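Local coordinates for DUF3218 domain-containing protein (Pseudomonas aeruginosa, PDB 2IGS), which is of unknown function, though its DUF3218 family belongs to the lysozyme clan, which hints at but does not establish a link to carbohydrate-cleaving enzymes, at residues P188-S191 / D192-T196; G200-Y203 / T204-V207. All coordinates share one frame; numbering follows the deposited sequence.

Contact 1 (P188-S191 / D192-T196); sequences PNFS and DVFNT
F190 and F194, one helical turn apart at the start of helix 190-200, meet through the rim of one ring and the rim and stem of the other. CE2 of F190 comes within 3.5 Å of CD2 of F194, arriving at the edge of the F194 ring near its plane, while CB of F194 lies over a face of the F190 ring. The planes are inclined at 69° with 5.8 Å between ring centroids, an oblique pairing. Both side chains swing CG away from their own backbone N (chi1 near -174° in both), which sends the two rings off the same flank of the helix. There they reach the small antiparallel sheet: both touch L148, F190 also F134 and F194 also V132.

N189, at the N-cap position, does its work through the backbone. Its carbonyl O accepts from V193 N at 2.8 Å, and its side chain makes no capping bond. With CG set between the backbone N and the carbonyl carbon (chi1 65°), the amide instead runs alongside V193, its OD1 3.6 Å from V193 CG2. The first turn has another polar tie: a water donates to P188 O and accepts from D192 N at 3.1 Å.

Further along, S191 O takes the backbone N of N195 at 3.0 Å, and ND2 of the same residue folds back to add a weak bond. D192 O is gripped twice by T196, whose backbone N and OG1, the latter 2.7 Å away, approach from opposite faces of the carbonyl plane. The chemistry implies a two-sided helix start, in which apolar rings face the sheet while polar atoms of the first turns are met by backbone bonds, a water and the side chains of N195 and T196.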
loop_
_atom_site.group_PDB
_atom_site.type_symbol
_atom_site.label_atom_id
_atom_site.label_comp_id
_atom_site.label_asym_id
_atom_site.label_seq_id
_atom_site.Cartn_x
_atom_site.Cartn_y
_atom_site.Cartn_z
ATOM N N PRO F 188 45.052 -13.935 -0.219
ATOM C CA PRO F 188 46.157 -14.903 -0.297
ATOM C C PRO F 188 46.100 -15.952 0.816
ATOM O O PRO F 188 46.590 -17.070 0.641
ATOM C CB PRO F 188 47.401 -14.021 -0.176
ATOM C CG PRO F 188 46.935 -12.832 0.595
ATOM C CD PRO F 188 45.539 -12.579 0.117
ATOM N N ASN F 189 45.465 -15.615 1.935
ATOM C CA ASN F 189 45.283 -16.600 3.012
ATOM C C ASN F 189 43.932 -17.366 3.058
ATOM O O ASN F 189 43.678 -18.164 3.987
ATOM C CB ASN F 189 45.664 -15.991 4.374
ATOM C CG ASN F 189 44.750 -14.847 4.802
ATOM O OD1 ASN F 189 44.395 -14.751 5.983
ATOM N ND2 ASN F 189 44.385 -13.971 3.870
ATOM N N PHE F 190 43.086 -17.161 2.041
ATOM C CA PHE F 190 41.727 -17.741 2.053
ATOM C C PHE F 190 41.710 -19.268 2.096
ATOM O O PHE F 190 40.951 -19.850 2.886
ATOM C CB PHE F 190 40.865 -17.215 0.886
ATOM C CG PHE F 190 39.417 -17.661 0.945
ATOM C CD1 PHE F 190 38.485 -16.947 1.695
ATOM C CD2 PHE F 190 38.991 -18.784 0.241
ATOM C CE1 PHE F 190 37.133 -17.357 1.759
ATOM C CE2 PHE F 190 37.646 -19.217 0.302
ATOM C CZ PHE F 190 36.722 -18.503 1.054
ATOM N N SER F 191 42.515 -19.906 1.244
ATOM C CA SER F 191 42.569 -21.366 1.204
ATOM C C SER F 191 43.014 -21.930 2.544
ATOM O O SER F 191 42.389 -22.867 3.065
ATOM C CB SER F 191 43.535 -21.858 0.128
ATOM O OG SER F 191 43.226 -21.237 -1.105
ATOM N N ASP F 192 44.100 -21.369 3.080
ATOM C CA ASP F 192 44.558 -21.728 4.415
ATOM C C ASP F 192 43.459 -21.542 5.473
ATOM O O ASP F 192 43.247 -22.441 6.280
ATOM C CB ASP F 192 45.814 -20.939 4.788
ATOM C CG ASP F 192 47.095 -21.509 4.149
ATOM O OD1 ASP F 192 47.054 -22.535 3.422
ATOM O OD2 ASP F 192 48.172 -20.908 4.385
ATOM N N VAL F 193 42.779 -20.388 5.467
ATOM C CA VAL F 193 41.748 -20.062 6.482
ATOM C C VAL F 193 40.500 -20.922 6.304
ATOM O O VAL F 193 39.980 -21.470 7.272
ATOM C CB VAL F 193 41.388 -18.514 6.536
ATOM C CG1 VAL F 193 40.208 -18.231 7.485
ATOM C CG2 VAL F 193 42.583 -17.697 7.003
ATOM N N PHE F 194 40.059 -21.065 5.062
ATOM C CA PHE F 194 38.967 -21.959 4.699
ATOM C C PHE F 194 39.196 -23.347 5.317
ATOM O O PHE F 194 38.300 -23.933 5.941
ATOM C CB PHE F 194 38.876 -22.057 3.162
ATOM C CG PHE F 194 37.681 -22.828 2.652
ATOM C CD1 PHE F 194 37.501 -24.171 2.965
ATOM C CD2 PHE F 194 36.765 -22.218 1.807
ATOM C CE1 PHE F 194 36.411 -24.873 2.479
ATOM C CE2 PHE F 194 35.681 -22.920 1.297
ATOM C CZ PHE F 194 35.506 -24.252 1.638
ATOM N N ASN F 195 40.412 -23.850 5.160
ATOM C CA ASN F 195 40.718 -25.219 5.566
ATOM C C ASN F 195 41.110 -25.490 7.012
ATOM O O ASN F 195 40.812 -26.572 7.533
ATOM C CB ASN F 195 41.610 -25.887 4.537
ATOM C CG ASN F 195 40.819 -26.207 3.289
ATOM O OD1 ASN F 195 39.859 -26.971 3.356
ATOM N ND2 ASN F 195 41.137 -25.545 2.176
ATOM N N THR F 196 41.700 -24.481 7.648
ATOM C CA THR F 196 41.853 -24.405 9.105
ATOM C C THR F 196 40.504 -24.500 9.828
ATOM O O THR F 196 40.358 -25.255 10.801
ATOM C CB THR F 196 42.497 -23.056 9.545
ATOM O OG1 THR F 196 43.756 -22.921 8.909
ATOM C CG2 THR F 196 42.748 -23.035 11.038
HETATM O O HOH W 1 45.931 -19.728 1.187
#

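Contact 2 (G200-Y203 / T204-V207); sequences GLRY and TTAV
OG1 of T205 is gripped from two directions: the backbone N of R202 donates to it over 2.9 Å, and a water lies 2.6 Å from it. That water also donates to G200 O, so the hydroxyl is tied both to the start of the new helix and to the end of the one before. The grip depends on rotation about the T205 CA-CB bond, since chi1 of 49° folds OG1 back between the backbone N and carbonyl carbon and brings it within hydrogen-bonding distance of R202 N.

The same rotation places the methyl of T205 against the arginine. CG2 sits over one face of the R202 guanidinium, 4.0 Å from CZ, while CG2 of T204 comes in obliquely to 3.3 Å from NH2. Bends at chi2 and chi3 bring the guanidinium beside both methyls rather than letting the R202 chain extend. The charge is probably eased by E72, a long and weak ion-pair partner of NE; the other carboxylate oxygen of E72 accepts from T204 N.

Backbone bonds complete the turn. R202 O receives A206 N at 2.7 Å, and Y203 O receives V207 N. CB of A206 tucks to within 3.2 Å of that R202 carbonyl oxygen, and CD1 of L201 is 4.4 Å from the same CB, a loose apolar contact. The Y203 side chain sets out away from segment 204-207, its OH bonded to W42 O on helix 35-48.

A threonine hydroxyl returning to the N-cap backbone N, three residues earlier, is the half of a capping box in which the N3 side chain accepts from the N-cap N-H. Here it closes the short connection between helices 190-200 and 203-216 deep inside this mainly helical fold.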
loop_
_atom_site.group_PDB
_atom_site.type_symbol
_atom_site.label_atom_id
_atom_site.label_comp_id
_atom_site.label_asym_id
_atom_site.label_seq_id
_atom_site.Cartn_x
_atom_site.Cartn_y
_atom_site.Cartn_z
ATOM N N GLY F 200 39.277 -27.597 11.909
ATOM C CA GLY F 200 39.151 -27.264 13.324
ATOM C C GLY F 200 37.753 -27.424 13.926
ATOM O O GLY F 200 37.604 -27.531 15.157
ATOM N N LEU F 201 36.721 -27.454 13.089
ATOM C CA LEU F 201 35.366 -27.422 13.633
ATOM C C LEU F 201 34.900 -28.798 14.058
ATOM O O LEU F 201 35.235 -29.803 13.428
ATOM C CB LEU F 201 34.347 -26.802 12.664
ATOM C CG LEU F 201 34.250 -25.276 12.546
ATOM C CD1 LEU F 201 33.080 -24.916 11.657
ATOM C CD2 LEU F 201 34.114 -24.576 13.919
ATOM N N ARG F 202 34.134 -28.828 15.146
ATOM C CA ARG F 202 33.416 -30.041 15.523
ATOM C C ARG F 202 31.948 -29.723 15.683
ATOM O O ARG F 202 31.582 -28.563 15.752
ATOM C CB ARG F 202 34.020 -30.701 16.773
ATOM C CG ARG F 202 35.335 -31.464 16.477
ATOM C CD ARG F 202 36.253 -31.447 17.675
ATOM N NE ARG F 202 35.473 -31.213 18.883
ATOM C CZ ARG F 202 35.736 -30.286 19.801
ATOM N NH1 ARG F 202 36.805 -29.498 19.696
ATOM N NH2 ARG F 202 34.921 -30.177 20.842
ATOM N N TYR F 203 31.115 -30.770 15.703
ATOM C CA TYR F 203 29.667 -30.647 15.782
ATOM C C TYR F 203 29.302 -29.711 16.921
ATOM O O TYR F 203 28.542 -28.765 16.751
ATOM C CB TYR F 203 29.091 -32.058 16.014
ATOM C CG TYR F 203 27.603 -32.173 16.274
ATOM C CD1 TYR F 203 27.056 -31.837 17.516
ATOM C CD2 TYR F 203 26.759 -32.694 15.310
ATOM C CE1 TYR F 203 25.667 -31.994 17.760
ATOM C CE2 TYR F 203 25.396 -32.863 15.547
ATOM C CZ TYR F 203 24.857 -32.506 16.760
ATOM O OH TYR F 203 23.505 -32.672 16.975
ATOM N N THR F 204 29.899 -29.986 18.071
ATOM C CA THR F 204 29.672 -29.297 19.323
ATOM C C THR F 204 30.127 -27.812 19.314
ATOM O O THR F 204 29.418 -26.923 19.817
ATOM C CB THR F 204 30.361 -30.164 20.387
ATOM O OG1 THR F 204 29.489 -30.461 21.477
ATOM C CG2 THR F 204 31.703 -29.671 20.822
ATOM N N THR F 205 31.287 -27.541 18.713
ATOM C CA THR F 205 31.852 -26.179 18.652
ATOM C C THR F 205 31.282 -25.341 17.492
ATOM O O THR F 205 31.241 -24.108 17.573
ATOM C CB THR F 205 33.377 -26.195 18.514
ATOM O OG1 THR F 205 33.728 -27.093 17.459
ATOM C CG2 THR F 205 34.080 -26.617 19.834
ATOM N N ALA F 206 30.889 -26.010 16.409
ATOM C CA ALA F 206 30.077 -25.397 15.331
ATOM C C ALA F 206 28.737 -24.889 15.871
ATOM O O ALA F 206 28.278 -23.824 15.473
ATOM C CB ALA F 206 29.836 -26.377 14.222
ATOM N N VAL F 207 28.098 -25.652 16.762
ATOM C CA VAL F 207 26.835 -25.194 17.342
ATOM C C VAL F 207 27.082 -23.999 18.283
ATOM O O VAL F 207 26.273 -23.082 18.322
ATOM C CB VAL F 207 26.048 -26.321 18.063
ATOM C CG1 VAL F 207 24.891 -25.727 18.861
ATOM C CG2 VAL F 207 25.554 -27.415 17.083
HETATM O O HOH W 2 36.344 -27.303 17.472
#

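How the contacts relate
Both contacts illustrate how a helix begins, yet the surroundings differ. Contact 1 opens helix 190-200 at the surface, about 19 Å from the centre of the chain; contact 2 opens the next helix, 203-216, about 4 Å from that centre, and also takes in the last residue of the first. Their centres are about 18 Å apart, and they follow in series without touching. At the surface the N-cap side chain makes no capping bond, a water meets a first-turn amide, and aromatic packing lies against the sheet. In the core a threonine hydroxyl accepts from the N-cap N-H, and Y203 and T204 find further partners on helices 35-48 and 63-82.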